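Local coordinates for uncharacterized protein, DUF633, LMOf2365_1472 (Listeria monocytogenes str. 4b F2365, PDB 3GNL), which is uncharacterised but probably acts as a methyltransferase of the tRNA (adenine(22)-N(1)) type, using a Rossmann-like domain, at residues A[68-71]-A[72-76]; A[80-83]-A[84-87]; A[102-105]-A[106-110]. All blocks are in the same frame, centred on the assembly; numbering follows the deposited sequence. Where two conformers were deposited one is given.

Contact 1 (A[68-71]-A[72-76]); sequences SGLT and EQIDV
Leu70 and Ile74 hold the tight side of this turn, their branched chains crossing at an angle. CB of Leu70 lies 3.9 Å from CD1 of Ile74, and CD1 of Leu70 is 4.1 Å from that same methyl. Ile74 sets CG1 opposite its carbonyl carbon (chi1 -53°), which carries CD1 on to Leu70. Both are buried: Leu70 touches Lys41, and Ile74 rests on Val40, Val65 and Ala48, places that suit bulky aliphatic residues. One carbonyl gathers the turn: O of Leu70 accepts a hydrogen bond from N of Gln73 at 3.0 Å, the donor standing 54° out of the carbonyl plane, and a weak one from N of Ile74. In the side-chain amide of Gln73, NE2 bonds to O of Ser46, while OE1 lies 4.1 Å from CD2 of Leu70. On the other side the chain is loose: Thr71 and Glu72 are exposed, polar residues at home in solvent. A water donates to O of Gly69 at 2.7 Å and accepts from N of Glu72 at 3.0 Å. Gly69, with positive phi, closes helix 55-67 in a Schellman motif, and the turn leads into edge strand 74-78, the helix-to-strand connection of a Rossmann-like alpha/beta fold.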
loop_
_atom_site.group_PDB
_atom_site.type_symbol
_atom_site.label_atom_id
_atom_site.label_comp_id
_atom_site.label_asym_id
_atom_site.label_seq_id
_atom_site.Cartn_x
_atom_site.Cartn_y
_atom_site.Cartn_z
ATOM N N SER A 68 -18.787 18.694 2.235
ATOM C CA SER A 68 -19.533 17.459 2.465
ATOM C C SER A 68 -20.421 17.565 3.692
ATOM O O SER A 68 -21.221 16.667 3.953
ATOM C CB SER A 68 -18.560 16.282 2.616
ATOM O OG SER A 68 -17.974 16.013 1.358
ATOM N N GLY A 69 -20.270 18.634 4.470
ATOM C CA GLY A 69 -21.004 18.777 5.723
ATOM C C GLY A 69 -20.563 17.785 6.777
ATOM O O GLY A 69 -21.336 17.390 7.661
ATOM N N LEU A 70 -19.288 17.398 6.706
ATOM C CA LEU A 70 -18.764 16.376 7.585
ATOM C C LEU A 70 -17.770 16.874 8.622
ATOM O O LEU A 70 -17.031 16.082 9.224
ATOM C CB LEU A 70 -18.170 15.240 6.735
ATOM C CG LEU A 70 -19.234 14.475 5.933
ATOM C CD1 LEU A 70 -18.615 13.409 5.033
ATOM C CD2 LEU A 70 -20.307 13.920 6.909
ATOM N N THR A 71 -17.754 18.184 8.875
ATOM C CA THR A 71 -16.795 18.696 9.846
ATOM C C THR A 71 -16.931 18.097 11.252
ATOM O O THR A 71 -15.934 18.075 11.990
ATOM C CB THR A 71 -16.824 20.231 9.928
ATOM O OG1 THR A 71 -18.124 20.632 10.386
ATOM C CG2 THR A 71 -16.531 20.853 8.561
ATOM N N GLU A 72 -18.126 17.611 11.630
ATOM C CA GLU A 72 -18.325 17.017 12.958
ATOM C C GLU A 72 -17.764 15.598 13.071
ATOM O O GLU A 72 -17.487 15.126 14.178
ATOM C CB GLU A 72 -19.804 17.060 13.394
ATOM C CG GLU A 72 -20.293 18.462 13.814
ATOM C CD GLU A 72 -21.683 18.449 14.444
ATOM O OE1 GLU A 72 -22.609 19.056 13.871
ATOM O OE2 GLU A 72 -21.854 17.824 15.510
ATOM N N GLN A 73 -17.578 14.931 11.925
ATOM C CA GLN A 73 -17.090 13.535 11.928
ATOM C C GLN A 73 -15.659 13.346 11.421
ATOM O O GLN A 73 -15.106 12.259 11.572
ATOM C CB GLN A 73 -18.050 12.634 11.146
ATOM C CG GLN A 73 -19.297 12.239 11.988
ATOM C CD GLN A 73 -20.249 11.322 11.243
ATOM O OE1 GLN A 73 -20.996 11.775 10.373
ATOM N NE2 GLN A 73 -20.256 10.021 11.604
ATOM N N ILE A 74 -15.080 14.397 10.836
ATOM C CA ILE A 74 -13.752 14.317 10.218
ATOM C C ILE A 74 -12.892 15.493 10.606
ATOM O O ILE A 74 -13.267 16.668 10.383
ATOM C CB ILE A 74 -13.817 14.223 8.700
ATOM C CG1 ILE A 74 -14.750 13.058 8.272
ATOM C CG2 ILE A 74 -12.407 14.102 8.128
ATOM C CD1 ILE A 74 -14.978 13.022 6.821
ATOM N N ASP A 75 -11.761 15.170 11.210
ATOM C CA ASP A 75 -10.778 16.143 11.606
ATOM C C ASP A 75 -9.706 16.148 10.532
ATOM O O ASP A 75 -9.130 15.103 10.208
ATOM C CB ASP A 75 -10.109 15.758 12.929
ATOM C CG ASP A 75 -11.022 15.925 14.169
ATOM O OD1 ASP A 75 -12.063 16.641 14.093
ATOM O OD2 ASP A 75 -10.673 15.337 15.233
ATOM N N VAL A 76 -9.451 17.305 9.962
ATOM C CA VAL A 76 -8.327 17.457 9.056
ATOM C C VAL A 76 -7.179 18.036 9.844
ATOM O O VAL A 76 -7.309 19.095 10.480
ATOM C CB VAL A 76 -8.665 18.327 7.843
ATOM C CG1 VAL A 76 -7.470 18.417 6.861
ATOM C CG2 VAL A 76 -9.929 17.794 7.157
HETATM O O HOH W 1 -20.757 17.220 10.270
#

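Contact 2 (A[80-83]-A[84-87]); sequences NGLA and VIEK
With chi1 at -61°, Val84 sets CG2 between its own backbone N and carbonyl carbon, and this turns the methyl back over the preceding residues, 3.7 Å from O of Gly81. Ile85 has CG1 opposite its carbonyl carbon, and its extended chain brings CD1 to 4.2 Å from CD2 of Leu82. The arrangement is two consecutive beta turns, type II' and then type I, in the loop that links the parallel strands 74-78 and 93-99 of the Rossmann-like sheet. The first turns at Gly81 and Leu82 and is closed by N of Ala83, which donates to O of Asn80 at 3.1 Å; the second turns at Ala83 and Val84. Gly81 holds the first inner position of the type II' turn, where the positive phi favours glycine.

The branched residues face inward: Leu82 and Val84 both touch Ile28, and Ile85 touches Ala26, so the turns are seated on strand 23-28 by purely aliphatic surfaces. Ala83, exposed on the outside, has only a methyl and adds little apolar surface to the solvent side. Polar atoms of the backbone are engaged as well, for NZ of Lys114 bonds to the carbonyl oxygens of both Leu82 and Ile85, while O of Val84 receives NH1 of Arg77. The Leu82 carbonyl therefore serves two donors, the lysine and the amide that closes the second turn: N of Ile85 reaches O of Leu82 at 3.0 Å with a fairly straight N-H...O angle of 161°, from a position 57° above the carbonyl plane.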
loop_
_atom_site.group_PDB
_atom_site.type_symbol
_atom_site.label_atom_id
_atom_site.label_comp_id
_atom_site.label_asym_id
_atom_site.label_seq_id
_atom_site.Cartn_x
_atom_site.Cartn_y
_atom_site.Cartn_z
ATOM N N ASN A 80 3.380 15.435 9.757
ATOM C CA ASN A 80 4.180 14.449 9.056
ATOM C C ASN A 80 3.794 13.028 9.473
ATOM O O ASN A 80 3.918 12.641 10.627
ATOM C CB ASN A 80 5.648 14.716 9.385
ATOM C CG ASN A 80 6.597 14.003 8.441
ATOM O OD1 ASN A 80 6.209 13.555 7.358
ATOM N ND2 ASN A 80 7.867 13.900 8.856
ATOM N N GLY A 81 3.274 12.235 8.541
ATOM C CA GLY A 81 3.025 10.831 8.843
ATOM C C GLY A 81 2.005 10.607 9.950
ATOM O O GLY A 81 0.932 11.196 9.923
ATOM N N LEU A 82 2.329 9.745 10.903
ATOM C CA LEU A 82 1.404 9.429 12.010
ATOM C C LEU A 82 1.404 10.461 13.157
ATOM O O LEU A 82 0.725 10.203 14.151
ATOM C CB LEU A 82 1.591 8.013 12.555
ATOM C CG LEU A 82 1.613 6.853 11.537
ATOM C CD1 LEU A 82 1.639 5.506 12.199
ATOM C CD2 LEU A 82 0.434 6.977 10.539
ATOM N N ALA A 83 2.118 11.578 12.979
ATOM C CA ALA A 83 2.121 12.732 13.934
ATOM C C ALA A 83 0.701 13.305 14.085
ATOM O O ALA A 83 0.397 14.006 15.062
ATOM C CB ALA A 83 3.076 13.812 13.487
ATOM N N VAL A 84 -0.179 12.988 13.143
ATOM C CA VAL A 84 -1.535 13.514 13.211
ATOM C C VAL A 84 -2.436 12.665 14.103
ATOM O O VAL A 84 -3.568 13.055 14.378
ATOM C CB VAL A 84 -2.172 13.705 11.805
ATOM C CG1 VAL A 84 -1.371 14.699 10.955
ATOM C CG2 VAL A 84 -2.404 12.308 11.090
ATOM N N ILE A 85 -1.949 11.524 14.567
ATOM C CA ILE A 85 -2.728 10.613 15.400
ATOM C C ILE A 85 -2.340 10.795 16.860
ATOM O O ILE A 85 -1.172 10.981 17.184
ATOM C CB ILE A 85 -2.506 9.122 15.013
ATOM C CG1 ILE A 85 -3.054 8.820 13.621
ATOM C CG2 ILE A 85 -3.173 8.179 16.005
ATOM C CD1 ILE A 85 -2.808 7.370 13.219
ATOM N N GLU A 86 -3.335 10.731 17.735
ATOM C CA GLU A 86 -3.061 10.770 19.165
ATOM C C GLU A 86 -3.732 9.570 19.829
ATOM O O GLU A 86 -4.741 9.048 19.325
ATOM C CB GLU A 86 -3.551 12.098 19.746
ATOM C CG GLU A 86 -2.579 12.745 20.705
ATOM C CD GLU A 86 -1.347 13.324 20.018
ATOM O OE1 GLU A 86 -1.495 14.251 19.187
ATOM O OE2 GLU A 86 -0.223 12.860 20.330
ATOM N N LYS A 87 -3.159 9.110 20.949
ATOM C CA LYS A 87 -3.714 7.960 21.689
ATOM C C LYS A 87 -5.209 8.105 21.971
ATOM O O LYS A 87 -5.970 7.150 21.780
ATOM C CB LYS A 87 -2.943 7.709 22.998
#

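Contact 3 (A[102-105]-A[106-110]); sequences TLIR and TILEE
Arg105 and Glu109, one helical turn apart, form a salt bridge in which NE of Arg105 donates to OE2 of Glu109 at 3.1 Å. The carboxylate oxygen sits at the edge of the guanidinium, whereas the donor reaches OE2 from above the carboxylate plane; the two flat groups are turned 61° against each other. Arg105 sends CG opposite its backbone N (chi1 -172°) and stays extended to NE, so the aliphatic part of the chain also runs past the glutamate, CG lying 3.6 Å from OE2. Beyond this bridge the guanidinium reaches helix 129-139: NH1 forms a salt bridge with Glu134 and a hydrogen bond with Gln131, and NH2 bonds weakly to Gln138. A long, multiply bonding arginine thus suits a place between two helices, and the neighbouring carboxylates probably favour its positive charge.

Regular backbone bonds join the same turn, among them N of Glu109 to O of Arg105 at 2.9 Å, in the carbonyl plane. OG1 of Thr106 also comes within 3.0 Å of O of Thr102.

The inner face is aliphatic. Ile104 and Leu108 lie side by side and point the same way, CG2 of Ile104 being 4.1 Å from CD1 of Leu108; both pack on Ile96, and Leu108 adds Leu121 and Leu123. The exposed Leu103 crosses the buried Ile107, CG of Leu103 lying 4.2 Å from CD1 of Ile107, which packs on Met99. This amphipathic division is characteristic of the helix in a beta-alpha-beta crossover, here strand 93-99, helix 101-110 and strand 120-125 of a Rossmann-like sheet.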
loop_
_atom_site.group_PDB
_atom_site.type_symbol
_atom_site.label_atom_id
_atom_site.label_comp_id
_atom_site.label_asym_id
_atom_site.label_seq_id
_atom_site.Cartn_x
_atom_site.Cartn_y
_atom_site.Cartn_z
ATOM N N THR A 102 8.723 2.511 0.423
ATOM C CA THR A 102 9.766 2.893 1.375
ATOM C C THR A 102 9.253 4.008 2.305
ATOM O O THR A 102 9.462 3.943 3.517
ATOM C CB THR A 102 11.081 3.300 0.654
ATOM O OG1 THR A 102 11.430 2.258 -0.258
ATOM C CG2 THR A 102 12.208 3.456 1.632
ATOM N N LEU A 103 8.561 4.994 1.729
ATOM C CA LEU A 103 8.017 6.138 2.484
ATOM C C LEU A 103 6.977 5.655 3.487
ATOM O O LEU A 103 6.959 6.118 4.634
ATOM C CB LEU A 103 7.371 7.203 1.586
ATOM C CG LEU A 103 6.808 8.451 2.322
ATOM C CD1 LEU A 103 7.755 9.050 3.427
ATOM C CD2 LEU A 103 6.394 9.543 1.348
ATOM N N ILE A 104 6.106 4.756 3.031
ATOM C CA ILE A 104 5.092 4.168 3.904
ATOM C C ILE A 104 5.731 3.394 5.029
ATOM O O ILE A 104 5.319 3.508 6.177
ATOM C CB ILE A 104 4.069 3.243 3.142
ATOM C CG1 ILE A 104 3.261 4.056 2.125
ATOM C CG2 ILE A 104 3.115 2.562 4.143
ATOM C CD1 ILE A 104 2.268 3.267 1.270
ATOM N N ARG A 105 6.757 2.617 4.702
ATOM C CA ARG A 105 7.465 1.850 5.706
ATOM C C ARG A 105 8.026 2.811 6.753
ATOM O O ARG A 105 7.893 2.548 7.965
ATOM C CB ARG A 105 8.608 1.019 5.079
ATOM C CG ARG A 105 9.237 0.062 6.126
ATOM C CD ARG A 105 10.136 -0.987 5.449
ATOM N NE ARG A 105 10.645 -1.933 6.437
ATOM C CZ ARG A 105 11.295 -3.068 6.157
ATOM N NH1 ARG A 105 11.575 -3.411 4.899
ATOM N NH2 ARG A 105 11.689 -3.857 7.158
ATOM N N THR A 106 8.668 3.888 6.285
ATOM C CA THR A 106 9.289 4.920 7.168
ATOM C C THR A 106 8.220 5.520 8.087
ATOM O O THR A 106 8.436 5.633 9.303
ATOM C CB THR A 106 10.021 5.989 6.346
ATOM O OG1 THR A 106 11.079 5.338 5.626
ATOM C CG2 THR A 106 10.633 7.097 7.233
ATOM N N ILE A 107 7.052 5.812 7.513
ATOM C CA ILE A 107 5.929 6.358 8.274
ATOM C C ILE A 107 5.524 5.394 9.387
ATOM O O ILE A 107 5.277 5.824 10.531
ATOM C CB ILE A 107 4.739 6.701 7.345
ATOM C CG1 ILE A 107 5.074 7.976 6.572
ATOM C CG2 ILE A 107 3.423 6.864 8.167
ATOM C CD1 ILE A 107 4.102 8.273 5.480
ATOM N N LEU A 108 5.416 4.112 9.065
ATOM C CA LEU A 108 5.068 3.073 10.043
ATOM C C LEU A 108 6.114 2.867 11.141
ATOM O O LEU A 108 5.749 2.659 12.312
ATOM C CB LEU A 108 4.779 1.727 9.358
ATOM C CG LEU A 108 3.532 1.723 8.468
ATOM C CD1 LEU A 108 3.481 0.437 7.652
ATOM C CD2 LEU A 108 2.213 1.869 9.299
ATOM N N GLU A 109 7.390 2.921 10.765
ATOM C CA GLU A 109 8.488 2.767 11.726
ATOM C C GLU A 109 8.653 3.997 12.618
ATOM O O GLU A 109 8.644 3.862 13.845
ATOM C CB GLU A 109 9.788 2.381 11.010
ATOM C CG GLU A 109 9.679 1.017 10.326
ATOM C CD GLU A 109 10.881 0.655 9.454
ATOM O OE1 GLU A 109 11.618 1.577 9.030
ATOM O OE2 GLU A 109 11.036 -0.560 9.165
ATOM N N GLU A 110 8.771 5.190 12.042
ATOM C CA GLU A 110 8.869 6.416 12.857
ATOM C C GLU A 110 7.622 6.619 13.709
ATOM O O GLU A 110 7.709 7.144 14.818
ATOM C CB GLU A 110 9.105 7.644 11.998
ATOM C CG GLU A 110 10.434 7.658 11.282
ATOM C CD GLU A 110 10.585 8.831 10.341
ATOM O OE1 GLU A 110 9.625 9.615 10.144
ATOM O OE2 GLU A 110 11.681 8.968 9.772
#

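How the contacts relate
Contact 1 stands at the margin of the fold, its centre about 25 Å from that of the chain; contact 3 lies nearest the middle, its centre about 11 Å from the chain's, and contact 2 falls between. The three sit around one mixed, mainly parallel sheet: contact 1 enters strand 74-78, contact 2 belongs to the loop that leaves it, and contact 3 is within helix 101-110. Contact 2 has the larger share of buried residues, the other two being only partly buried. CG2 of Ile107 packs 3.8 Å from CD2 of Leu82, bringing contacts 2 and 3 together. In both loops a turn carbonyl is bonded beside aliphatic contacts, whereas the helix adds a charged pair.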